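Local coordinates for protein Myo-inositol dehydrogenase (Corynebacterium glutamicum, PDB 3EUW) that probably catalyses the NAD+-dependent oxidation of myo-inositol at its 2-hydroxyl, as a member of the Gfo/Idh/MocA oxidoreductase family, at residues N188-G196 with S323-N333; T83-C94 with K111-G122. All coordinates share one frame; numbering follows the deposited sequence.

In the fold
Contact 2 comes first along the chain and closes before contact 1 opens. Their centres lie 30 Å apart and their nearest atoms about 15 Å apart, so they do not touch. They belong to different sheets. Contact 2 pairs the last two strands, 92-94 and 119-121, of the parallel sheet in the Rossmann fold, the part that binds NAD in this family. Contact 1 joins strand 189-197 of the mixed sheet to the end of helix 307-326 and the short strand 330-331. It lies where a second subunit of the tetramer packs. Each contact involves the outermost strand of its sheet within this chain: one in the nucleotide-binding fold, the other facing another subunit.

Contact 1: residues N188-G196 with S323-N333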
loop_
_atom_site.group_PDB
_atom_site.type_symbol
_atom_site.label_atom_id
_atom_site.label_comp_id
_atom_site.label_asym_id
_atom_site.label_seq_id
_atom_site.Cartn_x
_atom_site.Cartn_y
_atom_site.Cartn_z
ATOM N N ASN A 188 -15.291 1.547 -29.849
ATOM C CA ASN A 188 -14.914 2.125 -31.127
ATOM C C ASN A 188 -13.474 2.616 -31.247
ATOM O O ASN A 188 -13.149 3.740 -30.861
ATOM C CB ASN A 188 -15.883 3.263 -31.436
ATOM C CG ASN A 188 -17.332 2.846 -31.243
ATOM O OD1 ASN A 188 -18.189 3.664 -30.894
ATOM N ND2 ASN A 188 -17.614 1.562 -31.475
ATOM N N ILE A 189 -12.620 1.762 -31.802
ATOM C CA ILE A 189 -11.217 2.093 -32.004
ATOM C C ILE A 189 -11.052 2.491 -33.474
ATOM O O ILE A 189 -11.554 1.807 -34.365
ATOM C CB ILE A 189 -10.311 0.886 -31.700
ATOM C CG1 ILE A 189 -10.562 0.381 -30.272
ATOM C CG2 ILE A 189 -8.851 1.263 -31.921
ATOM C CD1 ILE A 189 -10.264 1.378 -29.173
ATOM N N VAL A 190 -10.359 3.592 -33.731
ATOM C CA VAL A 190 -10.176 4.032 -35.100
ATOM C C VAL A 190 -8.753 3.874 -35.630
ATOM O O VAL A 190 -8.572 3.586 -36.811
ATOM C CB VAL A 190 -10.634 5.503 -35.283
ATOM C CG1 VAL A 190 -12.116 5.615 -35.000
ATOM C CG2 VAL A 190 -9.867 6.422 -34.355
ATOM N N GLU A 191 -7.753 4.046 -34.767
ATOM C CA GLU A 191 -6.355 3.917 -35.186
ATOM C C GLU A 191 -5.546 2.982 -34.293
ATOM O O GLU A 191 -5.832 2.834 -33.100
ATOM C CB GLU A 191 -5.668 5.288 -35.226
ATOM C CG GLU A 191 -6.363 6.319 -36.119
ATOM C CD GLU A 191 -5.538 7.579 -36.331
ATOM O OE1 GLU A 191 -4.794 7.977 -35.410
ATOM O OE2 GLU A 191 -5.644 8.183 -37.420
ATOM N N VAL A 192 -4.522 2.374 -34.881
ATOM C CA VAL A 192 -3.675 1.450 -34.159
ATOM C C VAL A 192 -2.191 1.701 -34.395
ATOM O O VAL A 192 -1.737 1.789 -35.532
ATOM C CB VAL A 192 -3.996 0.002 -34.561
ATOM C CG1 VAL A 192 -3.013 -0.956 -33.919
ATOM C CG2 VAL A 192 -5.418 -0.341 -34.135
ATOM N N THR A 193 -1.444 1.819 -33.302
ATOM C CA THR A 193 -0.003 2.038 -33.377
ATOM C C THR A 193 0.679 0.998 -32.494
ATOM O O THR A 193 0.271 0.786 -31.357
ATOM C CB THR A 193 0.367 3.445 -32.897
ATOM O OG1 THR A 193 -0.449 4.400 -33.579
ATOM C CG2 THR A 193 1.817 3.756 -33.207
ATOM N N ALA A 194 1.709 0.342 -33.014
ATOM C CA ALA A 194 2.398 -0.677 -32.233
ATOM C C ALA A 194 3.892 -0.682 -32.483
ATOM O O ALA A 194 4.345 -0.434 -33.598
ATOM C CB ALA A 194 1.813 -2.070 -32.539
ATOM N N THR A 195 4.646 -0.995 -31.433
ATOM C CA THR A 195 6.097 -1.049 -31.494
ATOM C C THR A 195 6.570 -2.367 -30.875
ATOM O O THR A 195 6.212 -2.689 -29.741
ATOM C CB THR A 195 6.698 0.118 -30.703
ATOM O OG1 THR A 195 6.121 1.343 -31.163
ATOM C CG2 THR A 195 8.203 0.170 -30.885
ATOM N N GLY A 196 7.371 -3.126 -31.613
ATOM C CA GLY A 196 7.861 -4.391 -31.088
ATOM C C GLY A 196 9.365 -4.377 -30.949
ATOM O O GLY A 196 10.051 -3.668 -31.680
ATOM N N SER A 323 1.392 -2.488 -38.003
ATOM C CA SER A 323 1.953 -1.215 -37.560
ATOM C C SER A 323 3.387 -1.439 -37.080
ATOM O O SER A 323 4.297 -0.701 -37.437
ATOM C CB SER A 323 1.120 -0.627 -36.415
ATOM O OG SER A 323 1.716 0.556 -35.906
ATOM N N ALA A 324 3.581 -2.476 -36.275
ATOM C CA ALA A 324 4.906 -2.774 -35.739
ATOM C C ALA A 324 5.900 -3.068 -36.849
ATOM O O ALA A 324 7.065 -2.694 -36.761
ATOM C CB ALA A 324 4.835 -3.949 -34.797
ATOM N N GLN A 325 5.441 -3.740 -37.896
ATOM C CA GLN A 325 6.317 -4.077 -39.010
ATOM C C GLN A 325 6.574 -2.904 -39.953
ATOM O O GLN A 325 7.564 -2.908 -40.694
ATOM C CB GLN A 325 5.727 -5.232 -39.820
ATOM C CG GLN A 325 5.594 -6.548 -39.065
ATOM C CD GLN A 325 4.943 -7.644 -39.903
ATOM O OE1 GLN A 325 3.894 -7.433 -40.515
ATOM N NE2 GLN A 325 5.560 -8.818 -39.926
ATOM N N THR A 326 5.707 -1.895 -39.919
ATOM C CA THR A 326 5.837 -0.772 -40.846
ATOM C C THR A 326 6.285 0.568 -40.292
ATOM O O THR A 326 6.657 1.465 -41.055
ATOM C CB THR A 326 4.513 -0.562 -41.607
ATOM O OG1 THR A 326 3.453 -0.331 -40.667
ATOM C CG2 THR A 326 4.178 -1.816 -42.437
ATOM N N GLY A 327 6.238 0.726 -38.976
ATOM C CA GLY A 327 6.663 1.984 -38.396
ATOM C C GLY A 327 5.680 3.115 -38.622
ATOM O O GLY A 327 6.077 4.270 -38.763
ATOM N N ARG A 328 4.391 2.790 -38.675
ATOM C CA ARG A 328 3.385 3.823 -38.856
ATOM C C ARG A 328 2.049 3.433 -38.233
ATOM O O ARG A 328 1.783 2.260 -37.971
ATOM C CB ARG A 328 3.179 4.122 -40.340
ATOM C CG ARG A 328 2.226 3.167 -41.024
ATOM C CD ARG A 328 2.087 3.459 -42.507
ATOM N NE ARG A 328 0.891 2.807 -43.021
ATOM C CZ ARG A 328 -0.308 3.376 -43.079
ATOM N NH1 ARG A 328 -0.488 4.624 -42.669
ATOM N NH2 ARG A 328 -1.339 2.685 -43.531
ATOM N N THR A 329 1.210 4.431 -37.999
ATOM C CA THR A 329 -0.098 4.195 -37.426
ATOM C C THR A 329 -0.990 3.584 -38.507
ATOM O O THR A 329 -0.833 3.884 -39.695
ATOM C CB THR A 329 -0.696 5.515 -36.900
ATOM O OG1 THR A 329 0.141 6.028 -35.855
ATOM C CG2 THR A 329 -2.093 5.301 -36.355
ATOM N N VAL A 330 -1.904 2.710 -38.097
ATOM C CA VAL A 330 -2.821 2.048 -39.019
ATOM C C VAL A 330 -4.265 2.492 -38.776
ATOM O O VAL A 330 -4.767 2.407 -37.658
ATOM C CB VAL A 330 -2.741 0.491 -38.870
ATOM C CG1 VAL A 330 -3.831 -0.187 -39.705
ATOM C CG2 VAL A 330 -1.377 -0.010 -39.311
ATOM N N THR A 331 -4.921 2.976 -39.825
ATOM C CA THR A 331 -6.317 3.408 -39.737
ATOM C C THR A 331 -7.210 2.215 -40.073
ATOM O O THR A 331 -7.168 1.684 -41.179
ATOM C CB THR A 331 -6.614 4.556 -40.726
ATOM O OG1 THR A 331 -5.854 5.713 -40.358
ATOM C CG2 THR A 331 -8.092 4.908 -40.704
ATOM N N LEU A 332 -8.008 1.793 -39.105
ATOM C CA LEU A 332 -8.894 0.649 -39.270
ATOM C C LEU A 332 -9.941 0.784 -40.368
ATOM O O LEU A 332 -10.172 -0.157 -41.126
ATOM C CB LEU A 332 -9.585 0.352 -37.944
ATOM C CG LEU A 332 -8.624 -0.078 -36.839
ATOM C CD1 LEU A 332 -9.357 -0.152 -35.516
ATOM C CD2 LEU A 332 -8.023 -1.423 -37.203
ATOM N N ASN A 333 -10.578 1.946 -40.456
ATOM C CA ASN A 333 -11.601 2.158 -41.475
ATOM C C ASN A 333 -11.303 3.388 -42.334
ATOM O O ASN A 333 -11.575 4.522 -41.930
ATOM C CB ASN A 333 -12.978 2.301 -40.818
ATOM C CG ASN A 333 -13.372 1.072 -40.016
ATOM O OD1 ASN A 333 -13.413 -0.042 -40.543
ATOM N ND2 ASN A 333 -13.666 1.270 -38.735
HETATM O O HOH W 1 4.613 1.422 -35.697
HETATM O O HOH W 2 8.230 -2.560 -34.229
#
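Val192 and Val330 form an antiparallel hydrogen-bonded pair. Val330 N donates to Val192 O at 2.7 Å, and Val192 N donates back to Val330 O. Leu332 N extends the pairing to Val190 O. Val190 and Glu191 both face Arg218 of the next strand, which makes a classic beta bulge.

Side-chain hydroxyls continue the polar contact. Thr193 OG1 and Thr329 OG1 are hydrogen-bonded at 2.9 Å. Ser323 OG accepts from Ala194 N, also at 2.9 Å, and donates to Arg328 O at 2.7 Å. This second bond comes in above the carbonyl plane of Arg328. With OG anti to the backbone N (chi1 175°), the serine hydroxyl leaves the helix and bridges the strand to the loop beyond Gly327. Two waters fill in where the helix replaces a strand partner. One donates to both Ala194 O and Ser323 O. The other accepts from Gly196 N and donates to Ala324 O.

Apolar contacts lie at both ends. Leu332 CD1 reaches Ile189 CG2 at 3.9 Å, and Leu332 CD2 reaches Val192 CG2 at 4.2 Å. Val192 and Leu332 also pack on helix 307-326. At the other end Ala324 CB rests against Ala194 CB, and Phe171 touches both alanines. On the other side of the sheet, Thr329 CG2 meets Glu191 CB at 3.7 Å. The carboxylate of Glu191 is held by a salt bridge from its OE1 to Arg218.

Thr193 packs on Thr193 of the second subunit, and Gly327 and Thr329 make backbone hydrogen bonds to that subunit. The chemistry implies two modes of pairing along one strand: direct backbone bonds at Val190 and Val192, then hydroxyl and water bridges through which the helix end probably stands in for a strand partner.

Contact 2: residues T83-C94 with K111-G122; sequences TRAVERGIPALC and KIGDGASKVMLG
Val86 CG1 comes in obliquely at the CA and O side of the flat Gly115 peptide, tilted out of its plane, 3.2 Å from Gly115 O and as close to Gly115 CA. Here the glycine has no side chain to stand between the helix and the 3-10 segment 114-118. CG1 lies opposite the backbone N (chi1 168°) and fits against Gly115. The other branch, CG2, also borders Gly115 O while it meets Val119 CG2 at 3.7 Å, and these two side chains cross at about a right angle. Further along the helix, Thr83 CG2 touches Lys111 CD at 3.9 Å, again nearly at right angles. Beside it, Ile112 CG2 lies near Thr83 OG1, which is hydrogen-bonded to Val79 O.

Helix 78-87 ends in a Schellman motif with Gly89 as C-prime residue. Lys118 runs its aliphatic chain along this turn, with CE 3.6 Å from Gly89 O.

Four backbone hydrogen bonds join the parallel strands, from Ala92 N to Lys118 O through to Gly122 N to Cys94 O at 2.7 Å. Leu93 and Met120, a selenomethionine, lie side by side, CD1 to CG 3.9 Å.

Strands 92-94 and 119-121, linked through helix 102-112, form a beta-alpha-beta crossover of the Rossmann fold. Phe293 of helix 283-299 covers Leu93 and Met120. Ile82 of helix 78-87 covers Cys94 and Val119. Strand 68-71 pairs with strand 92-94 on its other side, while 119-121 is the outermost strand within the chain.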
loop_
_atom_site.group_PDB
_atom_site.type_symbol
_atom_site.label_atom_id
_atom_site.label_comp_id
_atom_site.label_asym_id
_atom_site.label_seq_id
_atom_site.Cartn_x
_atom_site.Cartn_y
_atom_site.Cartn_z
ATOM N N THR A 83 -18.686 -24.155 -35.604
ATOM C CA THR A 83 -19.602 -24.417 -36.704
ATOM C C THR A 83 -20.548 -25.587 -36.417
ATOM O O THR A 83 -21.762 -25.443 -36.522
ATOM C CB THR A 83 -18.821 -24.709 -38.013
ATOM O OG1 THR A 83 -17.994 -23.583 -38.344
ATOM C CG2 THR A 83 -19.780 -24.972 -39.157
ATOM N N ARG A 84 -19.997 -26.738 -36.051
ATOM C CA ARG A 84 -20.819 -27.907 -35.758
ATOM C C ARG A 84 -21.861 -27.636 -34.678
ATOM O O ARG A 84 -23.030 -28.002 -34.817
ATOM C CB ARG A 84 -19.959 -29.079 -35.291
ATOM C CG ARG A 84 -18.922 -29.571 -36.281
ATOM C CD ARG A 84 -18.415 -30.923 -35.807
ATOM N NE ARG A 84 -17.301 -31.450 -36.586
ATOM C CZ ARG A 84 -16.927 -32.725 -36.560
ATOM N NH1 ARG A 84 -17.587 -33.594 -35.803
ATOM N NH2 ARG A 84 -15.888 -33.129 -37.280
ATOM N N ALA A 85 -21.427 -27.007 -33.592
ATOM C CA ALA A 85 -22.327 -26.715 -32.487
ATOM C C ALA A 85 -23.436 -25.768 -32.923
ATOM O O ALA A 85 -24.617 -26.040 -32.714
ATOM C CB ALA A 85 -21.548 -26.114 -31.327
ATOM N N VAL A 86 -23.050 -24.659 -33.534
ATOM C CA VAL A 86 -24.017 -23.675 -33.993
ATOM C C VAL A 86 -24.997 -24.258 -35.021
ATOM O O VAL A 86 -26.188 -23.965 -34.975
ATOM C CB VAL A 86 -23.293 -22.437 -34.587
ATOM C CG1 VAL A 86 -24.275 -21.557 -35.323
ATOM C CG2 VAL A 86 -22.639 -21.643 -33.473
ATOM N N GLU A 87 -24.500 -25.088 -35.935
ATOM C CA GLU A 87 -25.364 -25.689 -36.950
ATOM C C GLU A 87 -26.435 -26.570 -36.318
ATOM O O GLU A 87 -27.460 -26.860 -36.939
ATOM C CB GLU A 87 -24.545 -26.505 -37.952
ATOM C CG GLU A 87 -23.536 -25.679 -38.737
ATOM C CD GLU A 87 -22.910 -26.444 -39.892
ATOM O OE1 GLU A 87 -22.533 -27.625 -39.704
ATOM O OE2 GLU A 87 -22.787 -25.855 -40.988
ATOM N N ARG A 88 -26.191 -27.007 -35.086
ATOM C CA ARG A 88 -27.166 -27.824 -34.378
ATOM C C ARG A 88 -27.900 -26.991 -33.336
ATOM O O ARG A 88 -28.580 -27.527 -32.463
ATOM C CB ARG A 88 -26.496 -29.031 -33.716
ATOM C CG ARG A 88 -26.124 -30.130 -34.703
ATOM C CD ARG A 88 -25.955 -31.463 -33.998
ATOM N NE ARG A 88 -27.144 -31.808 -33.224
ATOM C CZ ARG A 88 -27.208 -32.812 -32.357
ATOM N NH1 ARG A 88 -26.148 -33.580 -32.151
ATOM N NH2 ARG A 88 -28.328 -33.039 -31.680
ATOM N N GLY A 89 -27.761 -25.672 -33.439
ATOM C CA GLY A 89 -28.422 -24.777 -32.507
ATOM C C GLY A 89 -27.915 -24.899 -31.083
ATOM O O GLY A 89 -28.599 -24.520 -30.136
ATOM N N ILE A 90 -26.715 -25.439 -30.920
ATOM C CA ILE A 90 -26.145 -25.586 -29.588
ATOM C C ILE A 90 -25.196 -24.429 -29.301
ATOM O O ILE A 90 -24.223 -24.212 -30.032
ATOM C CB ILE A 90 -25.351 -26.886 -29.457
ATOM C CG1 ILE A 90 -26.217 -28.076 -29.877
ATOM C CG2 ILE A 90 -24.864 -27.043 -28.016
ATOM C CD1 ILE A 90 -25.445 -29.391 -29.959
ATOM N N PRO A 91 -25.475 -23.663 -28.238
ATOM C CA PRO A 91 -24.626 -22.526 -27.870
ATOM C C PRO A 91 -23.205 -23.012 -27.582
ATOM O O PRO A 91 -23.004 -24.148 -27.149
ATOM C CB PRO A 91 -25.308 -21.974 -26.619
ATOM C CG PRO A 91 -26.746 -22.367 -26.800
ATOM C CD PRO A 91 -26.617 -23.778 -27.319
ATOM N N ALA A 92 -22.219 -22.156 -27.818
ATOM C CA ALA A 92 -20.837 -22.542 -27.577
ATOM C C ALA A 92 -19.978 -21.430 -26.991
ATOM O O ALA A 92 -19.926 -20.321 -27.527
ATOM C CB ALA A 92 -20.210 -23.039 -28.865
ATOM N N LEU A 93 -19.313 -21.746 -25.882
ATOM C CA LEU A 93 -18.404 -20.826 -25.215
ATOM C C LEU A 93 -17.036 -21.279 -25.712
ATOM O O LEU A 93 -16.597 -22.393 -25.409
ATOM C CB LEU A 93 -18.500 -20.967 -23.691
ATOM C CG LEU A 93 -17.327 -20.367 -22.901
ATOM C CD1 LEU A 93 -17.187 -18.872 -23.201
ATOM C CD2 LEU A 93 -17.539 -20.621 -21.418
ATOM N N CYS A 94 -16.374 -20.424 -26.480
ATOM C CA CYS A 94 -15.090 -20.778 -27.060
ATOM C C CYS A 94 -13.901 -19.952 -26.577
ATOM O O CYS A 94 -13.961 -18.721 -26.536
ATOM C CB CYS A 94 -15.189 -20.677 -28.589
ATOM S SG CYS A 94 -13.743 -21.270 -29.483
ATOM N N LYS A 111 -20.600 -19.082 -43.236
ATOM C CA LYS A 111 -21.282 -20.364 -43.177
ATOM C C LYS A 111 -22.352 -20.414 -42.089
ATOM O O LYS A 111 -23.472 -20.859 -42.335
ATOM C CB LYS A 111 -20.274 -21.496 -42.964
ATOM C CG LYS A 111 -20.903 -22.883 -43.014
ATOM C CD LYS A 111 -19.866 -24.001 -42.957
ATOM C CE LYS A 111 -18.991 -24.030 -44.206
ATOM N NZ LYS A 111 -18.022 -25.169 -44.190
ATOM N N ILE A 112 -22.019 -19.943 -40.893
ATOM C CA ILE A 112 -22.962 -19.975 -39.781
ATOM C C ILE A 112 -24.009 -18.862 -39.813
ATOM O O ILE A 112 -25.094 -19.007 -39.250
ATOM C CB ILE A 112 -22.220 -19.918 -38.425
ATOM C CG1 ILE A 112 -21.541 -18.561 -38.252
ATOM C CG2 ILE A 112 -21.169 -21.010 -38.362
ATOM C CD1 ILE A 112 -20.862 -18.399 -36.919
ATOM N N GLY A 113 -23.683 -17.753 -40.466
ATOM C CA GLY A 113 -24.620 -16.644 -40.545
ATOM C C GLY A 113 -25.190 -16.199 -39.205
ATOM O O GLY A 113 -24.451 -15.796 -38.305
ATOM N N ASP A 114 -26.512 -16.267 -39.075
ATOM C CA ASP A 114 -27.197 -15.862 -37.849
ATOM C C ASP A 114 -26.873 -16.770 -36.662
ATOM O O ASP A 114 -27.146 -16.422 -35.510
ATOM C CB ASP A 114 -28.708 -15.822 -38.093
ATOM C CG ASP A 114 -29.115 -14.694 -39.033
ATOM O OD1 ASP A 114 -29.105 -13.520 -38.594
ATOM O OD2 ASP A 114 -29.435 -14.977 -40.210
ATOM N N GLY A 115 -26.290 -17.931 -36.944
ATOM C CA GLY A 115 -25.925 -18.843 -35.877
ATOM C C GLY A 115 -24.826 -18.275 -34.986
ATOM O O GLY A 115 -24.607 -18.754 -33.869
ATOM N N ALA A 116 -24.142 -17.244 -35.474
ATOM C CA ALA A 116 -23.061 -16.610 -34.723
ATOM C C ALA A 116 -23.524 -16.079 -33.367
ATOM O O ALA A 116 -22.734 -15.967 -32.437
ATOM C CB ALA A 116 -22.453 -15.479 -35.539
ATOM N N SER A 117 -24.809 -15.764 -33.259
ATOM C CA SER A 117 -25.362 -15.238 -32.015
ATOM C C SER A 117 -25.333 -16.253 -30.873
ATOM O O SER A 117 -25.582 -15.899 -29.724
ATOM C CB SER A 117 -26.805 -14.761 -32.236
ATOM O OG SER A 117 -27.681 -15.841 -32.532
ATOM N N LYS A 118 -25.039 -17.509 -31.189
ATOM C CA LYS A 118 -24.981 -18.551 -30.166
ATOM C C LYS A 118 -23.546 -18.779 -29.701
ATOM O O LYS A 118 -23.255 -19.716 -28.954
ATOM C CB LYS A 118 -25.581 -19.855 -30.697
ATOM C CG LYS A 118 -27.105 -19.833 -30.765
ATOM C CD LYS A 118 -27.668 -21.152 -31.291
ATOM C CE LYS A 118 -29.203 -21.153 -31.284
ATOM N NZ LYS A 118 -29.762 -21.111 -29.896
ATOM N N VAL A 119 -22.646 -17.905 -30.137
ATOM C CA VAL A 119 -21.255 -18.035 -29.747
ATOM C C VAL A 119 -20.854 -17.002 -28.703
ATOM O O VAL A 119 -21.126 -15.809 -28.854
ATOM C CB VAL A 119 -20.311 -17.884 -30.961
ATOM C CG1 VAL A 119 -18.871 -18.141 -30.537
ATOM C CG2 VAL A 119 -20.710 -18.854 -32.051
HETATM N N MSE A 120 -20.243 -17.473 -27.624
HETATM C CA MSE A 120 -19.735 -16.582 -26.602
HETATM C C MSE A 120 -18.218 -16.724 -26.630
HETATM O O MSE A 120 -17.702 -17.840 -26.616
HETATM C CB MSE A 120 -20.237 -16.974 -25.218
HETATM C CG MSE A 120 -19.648 -16.067 -24.175
HETATM SE SE MSE A 120 -20.454 -16.398 -22.457
HETATM C CE MSE A 120 -19.542 -15.012 -21.366
ATOM N N LEU A 121 -17.497 -15.611 -26.684
ATOM C CA LEU A 121 -16.040 -15.690 -26.713
ATOM C C LEU A 121 -15.502 -15.639 -25.302
ATOM O O LEU A 121 -15.949 -14.827 -24.485
ATOM C CB LEU A 121 -15.434 -14.581 -27.568
ATOM C CG LEU A 121 -14.787 -15.301 -28.756
ATOM C CD1 LEU A 121 -15.804 -15.455 -29.881
ATOM C CD2 LEU A 121 -13.580 -14.554 -29.230
ATOM N N GLY A 122 -14.543 -16.516 -25.023
ATOM C CA GLY A 122 -13.995 -16.612 -23.680
ATOM C C GLY A 122 -12.951 -15.614 -23.232
ATOM O O GLY A 122 -11.887 -16.024 -22.761
#